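Local coordinates for protein iron Super-Oxide Dismutase (Plasmodium knowlesi, PDB 2AWP) that probably destroys superoxide radicals made within the cell, converting them to hydrogen peroxide and oxygen at an iron centre, at residues W185-A188 and N189-L192. Residues are numbered along the deposited sequence; the frame is centred on the assembly and turned at random.
Sequences WNFA and NENL
One face of the Phe187 ring receives the amide nitrogen of Asn191, whose ND2 stands 3.1 Å from ring atom CE2 and is displaced toward the rim rather than centred. The amide does not stack: its plane is turned 82° from the ring, so that nitrogen rather than the flat of the group meets the aromatic surface. A chi1 of -167° sets CG of Phe187 opposite the backbone N and holds the ring out from the helix, where the Asn191 amide, leaning back toward the preceding turn, comes over that face. The nitrogen that touches the ring also donates a hydrogen bond to the carbonyl of Ile154 on strand 151-158, which helps fix the rotation of the amide. Glu190 approaches the same ring obliquely, with OE1 3.9 Å from Phe187 CD1, and Phe76 of helix 62-79 packs edge-to-face with it.

Farther round the helix, a water links Asn186 and Asn189, donating to Asn186 OD1 and accepting from Asn189 ND2, each at 2.8 Å. Asn189 ND2 also donates to the carbonyl of His90, just before helix 92-101, and OD1 accepts from the backbone N of Ile93 within its first turn. Four regular i to i+4 backbone bonds hold the two turns, from Asn189 N to Trp185 O (2.9 Å) through Leu192 N to Ala188 O (2.8 Å). The example is two successive turns of alpha-helix in which Asn189 docks helix 185-196 onto helix 92-101 and Asn191 onto strand 151-158, within the C-terminal domain of the iron/manganese superoxide dismutase fold.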
loop_
_atom_site.group_PDB
_atom_site.type_symbol
_atom_site.label_atom_id
_atom_site.label_comp_id
_atom_site.label_asym_id
_atom_site.label_seq_id
_atom_site.Cartn_x
_atom_site.Cartn_y
_atom_site.Cartn_z
ATOM N N TRP A 185 -22.167 -4.058 14.291
ATOM C CA TRP A 185 -22.966 -5.271 14.066
ATOM C C TRP A 185 -24.332 -4.962 13.478
ATOM O O TRP A 185 -24.898 -5.794 12.777
ATOM C CB TRP A 185 -23.109 -6.053 15.367
ATOM C CG TRP A 185 -21.775 -6.433 15.950
ATOM C CD1 TRP A 185 -21.223 -5.988 17.145
ATOM C CD2 TRP A 185 -20.810 -7.303 15.367
ATOM N NE1 TRP A 185 -19.986 -6.564 17.341
ATOM C CE2 TRP A 185 -19.710 -7.377 16.269
ATOM C CE3 TRP A 185 -20.768 -8.053 14.171
ATOM C CZ2 TRP A 185 -18.573 -8.162 16.001
ATOM C CZ3 TRP A 185 -19.642 -8.838 13.911
ATOM C CH2 TRP A 185 -18.566 -8.894 14.832
ATOM N N ASN A 186 -24.853 -3.759 13.733
ATOM C CA ASN A 186 -26.100 -3.365 13.089
ATOM C C ASN A 186 -25.928 -3.339 11.571
ATOM O O ASN A 186 -26.797 -3.823 10.837
ATOM C CB ASN A 186 -26.639 -2.019 13.619
ATOM C CG ASN A 186 -26.806 -2.020 15.115
ATOM O OD1 ASN A 186 -27.360 -2.957 15.679
ATOM N ND2 ASN A 186 -26.284 -0.988 15.781
ATOM N N PHE A 187 -24.819 -2.768 11.098
ATOM C CA PHE A 187 -24.501 -2.815 9.660
ATOM C C PHE A 187 -24.370 -4.248 9.143
ATOM O O PHE A 187 -24.931 -4.580 8.087
ATOM C CB PHE A 187 -23.222 -2.017 9.315
ATOM C CG PHE A 187 -23.035 -1.770 7.821
ATOM C CD1 PHE A 187 -24.038 -1.136 7.069
ATOM C CD2 PHE A 187 -21.832 -2.140 7.179
ATOM C CE1 PHE A 187 -23.865 -0.869 5.691
ATOM C CE2 PHE A 187 -21.649 -1.916 5.802
ATOM C CZ PHE A 187 -22.678 -1.275 5.049
ATOM N N ALA A 188 -23.623 -5.091 9.865
ATOM C CA ALA A 188 -23.449 -6.496 9.463
ATOM C C ALA A 188 -24.825 -7.192 9.289
ATOM O O ALA A 188 -25.027 -7.974 8.353
ATOM C CB ALA A 188 -22.646 -7.237 10.510
ATOM N N ASN A 189 -25.740 -6.907 10.215
ATOM C CA ASN A 189 -27.090 -7.500 10.235
ATOM C C ASN A 189 -27.895 -7.073 9.034
ATOM O O ASN A 189 -28.576 -7.874 8.415
ATOM C CB ASN A 189 -27.813 -7.116 11.522
ATOM C CG ASN A 189 -27.497 -8.062 12.646
ATOM O OD1 ASN A 189 -27.187 -9.216 12.409
ATOM N ND2 ASN A 189 -27.578 -7.584 13.874
ATOM N N GLU A 190 -27.769 -5.803 8.689
ATOM C CA GLU A 190 -28.430 -5.286 7.522
ATOM C C GLU A 190 -27.925 -5.977 6.249
ATOM O O GLU A 190 -28.723 -6.347 5.373
ATOM C CB GLU A 190 -28.220 -3.790 7.456
ATOM C CG GLU A 190 -28.694 -3.176 6.173
ATOM C CD GLU A 190 -28.419 -1.683 6.115
ATOM O OE1 GLU A 190 -27.899 -1.116 7.103
ATOM O OE2 GLU A 190 -28.720 -1.086 5.062
ATOM N N ASN A 191 -26.609 -6.168 6.166
ATOM C CA ASN A 191 -25.997 -6.801 5.011
ATOM C C ASN A 191 -26.366 -8.287 4.930
ATOM O O ASN A 191 -26.645 -8.817 3.848
ATOM C CB ASN A 191 -24.474 -6.595 5.043
ATOM C CG ASN A 191 -24.088 -5.129 4.832
ATOM O OD1 ASN A 191 -24.740 -4.417 4.052
ATOM N ND2 ASN A 191 -23.053 -4.668 5.537
ATOM N N LEU A 192 -26.358 -8.945 6.074
ATOM C CA LEU A 192 -26.707 -10.371 6.145
ATOM C C LEU A 192 -28.126 -10.627 5.646
ATOM O O LEU A 192 -28.332 -11.502 4.815
ATOM C CB LEU A 192 -26.555 -10.900 7.571
ATOM C CG LEU A 192 -26.735 -12.409 7.824
ATOM C CD1 LEU A 192 -25.746 -13.302 7.010
ATOM C CD2 LEU A 192 -26.655 -12.730 9.338
HETATM O O HOH W 1 -28.712 -5.140 14.526
#